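Local atomic coordinates of Pa14_01140 (Pseudomonas aeruginosa, PDB entry 6OX6), a protein that acts as the immunity protein of the type VI secretion effector Tas1, binding this (p)ppApp-synthesizing toxin and helping to prevent its early activation. Residues Thr24-His29 and Glu41-Glu46. Sequence-based numbering, arbitrary orientation.
Sequences TYRWDH and EAESPE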
loop_
_atom_site.group_PDB
_atom_site.type_symbol
_atom_site.label_atom_id
_atom_site.label_comp_id
_atom_site.label_asym_id
_atom_site.label_seq_id
_atom_site.Cartn_x
_atom_site.Cartn_y
_atom_site.Cartn_z
ATOM N N THR B 24 2.026 -12.521 -7.530
ATOM C CA THR B 24 3.365 -12.655 -8.090
ATOM C C THR B 24 3.441 -11.992 -9.468
ATOM O O THR B 24 2.440 -11.827 -10.175
ATOM C CB THR B 24 3.798 -14.136 -8.200
ATOM O OG1 THR B 24 3.075 -14.791 -9.266
ATOM C CG2 THR B 24 3.518 -14.857 -6.882
ATOM N N TYR B 25 4.659 -11.624 -9.857
ATOM C CA TYR B 25 4.918 -10.974 -11.133
ATOM C C TYR B 25 6.106 -11.634 -11.802
ATOM O O TYR B 25 7.010 -12.171 -11.132
ATOM C CB TYR B 25 5.205 -9.458 -10.982
ATOM C CG TYR B 25 4.005 -8.671 -10.491
ATOM C CD1 TYR B 25 3.833 -8.412 -9.145
ATOM C CD2 TYR B 25 3.024 -8.237 -11.369
ATOM C CE1 TYR B 25 2.745 -7.717 -8.692
ATOM C CE2 TYR B 25 1.941 -7.535 -10.930
ATOM C CZ TYR B 25 1.802 -7.278 -9.598
ATOM O OH TYR B 25 0.719 -6.577 -9.146
ATOM N N ARG B 26 6.078 -11.599 -13.135
ATOM C CA ARG B 26 7.181 -12.043 -13.967
ATOM C C ARG B 26 7.600 -10.885 -14.862
ATOM O O ARG B 26 6.766 -10.302 -15.571
ATOM C CB ARG B 26 6.779 -13.266 -14.790
ATOM C CG ARG B 26 7.792 -13.661 -15.863
ATOM C CD ARG B 26 7.282 -14.898 -16.653
ATOM N NE ARG B 26 6.104 -14.640 -17.468
ATOM C CZ ARG B 26 6.154 -14.301 -18.761
ATOM N NH1 ARG B 26 7.327 -14.161 -19.380
ATOM N NH2 ARG B 26 5.031 -14.095 -19.441
ATOM N N TRP B 27 8.881 -10.537 -14.800
ATOM C CA TRP B 27 9.487 -9.549 -15.680
ATOM C C TRP B 27 10.352 -10.250 -16.724
ATOM O O TRP B 27 11.183 -11.101 -16.395
ATOM C CB TRP B 27 10.299 -8.556 -14.850
ATOM C CG TRP B 27 11.311 -7.717 -15.582
ATOM C CD1 TRP B 27 12.667 -7.889 -15.586
ATOM C CD2 TRP B 27 11.053 -6.555 -16.397
ATOM N NE1 TRP B 27 13.266 -6.917 -16.355
ATOM C CE2 TRP B 27 12.297 -6.088 -16.865
ATOM C CE3 TRP B 27 9.886 -5.871 -16.780
ATOM C CZ2 TRP B 27 12.413 -4.964 -17.686
ATOM C CZ3 TRP B 27 9.999 -4.754 -17.599
ATOM C CH2 TRP B 27 11.259 -4.309 -18.039
ATOM N N ASP B 28 10.150 -9.901 -17.975
ATOM C CA ASP B 28 10.933 -10.415 -19.092
ATOM C C ASP B 28 11.796 -9.252 -19.570
ATOM O O ASP B 28 11.279 -8.284 -20.135
ATOM C CB ASP B 28 9.994 -10.934 -20.186
ATOM C CG ASP B 28 10.726 -11.517 -21.394
ATOM O OD1 ASP B 28 11.895 -11.157 -21.669
ATOM O OD2 ASP B 28 10.091 -12.315 -22.103
ATOM N N HIS B 29 13.104 -9.317 -19.320
ATOM C CA HIS B 29 13.903 -8.133 -19.614
ATOM C C HIS B 29 14.055 -7.918 -21.124
ATOM O O HIS B 29 14.028 -6.774 -21.588
ATOM C CB HIS B 29 15.254 -8.206 -18.902
ATOM C CG HIS B 29 16.262 -9.070 -19.588
ATOM N ND1 HIS B 29 16.319 -10.434 -19.408
ATOM C CD2 HIS B 29 17.258 -8.759 -20.450
ATOM C CE1 HIS B 29 17.305 -10.932 -20.134
ATOM N NE2 HIS B 29 17.898 -9.934 -20.767
ATOM N N GLU B 41 -3.854 -19.182 -9.223
ATOM C CA GLU B 41 -4.350 -18.975 -10.575
ATOM C C GLU B 41 -3.231 -19.180 -11.574
ATOM O O GLU B 41 -2.051 -19.125 -11.233
ATOM C CB GLU B 41 -4.922 -17.563 -10.750
ATOM C CG GLU B 41 -6.162 -17.338 -9.923
ATOM C CD GLU B 41 -6.715 -15.927 -10.026
ATOM O OE1 GLU B 41 -6.457 -15.246 -11.047
ATOM O OE2 GLU B 41 -7.422 -15.514 -9.081
ATOM N N ALA B 42 -3.620 -19.342 -12.835
ATOM C CA ALA B 42 -2.659 -19.212 -13.920
ATOM C C ALA B 42 -2.280 -17.740 -14.130
ATOM O O ALA B 42 -2.972 -16.815 -13.691
ATOM C CB ALA B 42 -3.220 -19.807 -15.214
ATOM N N GLU B 43 -1.139 -17.535 -14.786
ATOM C CA GLU B 43 -0.712 -16.193 -15.145
ATOM C C GLU B 43 -1.754 -15.510 -16.035
ATOM O O GLU B 43 -2.300 -16.117 -16.966
ATOM C CB GLU B 43 0.640 -16.259 -15.862
ATOM C CG GLU B 43 1.205 -14.912 -16.275
ATOM C CD GLU B 43 2.556 -15.053 -16.954
ATOM O OE1 GLU B 43 2.560 -15.110 -18.206
ATOM O OE2 GLU B 43 3.604 -15.120 -16.243
ATOM N N SER B 44 -2.020 -14.235 -15.749
ATOM C CA SER B 44 -2.962 -13.491 -16.566
ATOM C C SER B 44 -2.326 -13.235 -17.929
ATOM O O SER B 44 -1.146 -12.885 -18.008
ATOM C CB SER B 44 -3.319 -12.153 -15.897
ATOM O OG SER B 44 -4.128 -12.379 -14.744
ATOM N N PRO B 45 -3.072 -13.392 -19.022
ATOM C CA PRO B 45 -2.478 -13.073 -20.331
ATOM C C PRO B 45 -2.213 -11.588 -20.533
ATOM O O PRO B 45 -1.247 -11.244 -21.223
ATOM C CB PRO B 45 -3.516 -13.609 -21.328
ATOM C CG PRO B 45 -4.820 -13.612 -20.556
ATOM C CD PRO B 45 -4.413 -13.992 -19.150
ATOM N N GLU B 46 -3.002 -10.688 -19.953
ATOM C CA GLU B 46 -2.808 -9.257 -20.243
ATOM C C GLU B 46 -1.565 -8.711 -19.542
ATOM O O GLU B 46 -1.501 -8.736 -18.302
ATOM C CB GLU B 46 -4.016 -8.444 -19.819
ATOM C CG GLU B 46 -3.986 -7.012 -20.347
ATOM C CD GLU B 46 -5.136 -6.148 -19.817
ATOM O OE1 GLU B 46 -5.508 -6.301 -18.632
ATOM O OE2 GLU B 46 -5.680 -5.318 -20.597
#
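Glu43 OE2 is gripped twice, by Arg26 NE at 2.8 Å and by the hydroxyl of Tyr70 from helix 67-72. It forms half of a bidentate salt bridge, a worked example of how an ion pair can tie a loop to a β-sheet: Arg26 belongs to strand 23-28, an inner strand of the four-stranded antiparallel sheet, and Glu43 to the loop that follows the edge strand 33-38. The pairing is side-on, with a second bond from Arg26 NH2 to Glu43 OE1 at 2.9 Å. Both carboxylate oxygens are met on their syn sides, and the two bonds, one to each oxygen, hold the flat groups nearly coplanar and limit the rotation of both.

The glutamate reaches across His35 of the intervening strand as a straight arm, CG anti to the backbone N and the chain extended beyond it. Arg26 instead bends at chi3 (67°), turning its NE edge to the carboxylate. The internal pair thus joins to the sheet a loop whose Glu41 and Glu46 form salt bridges to Lys303 and Lys298 of the Tas1 chain. Of the two bonds, that from Arg26 NE is the straighter, its N-H pointing at Glu43 OE2 with an angle of 172°.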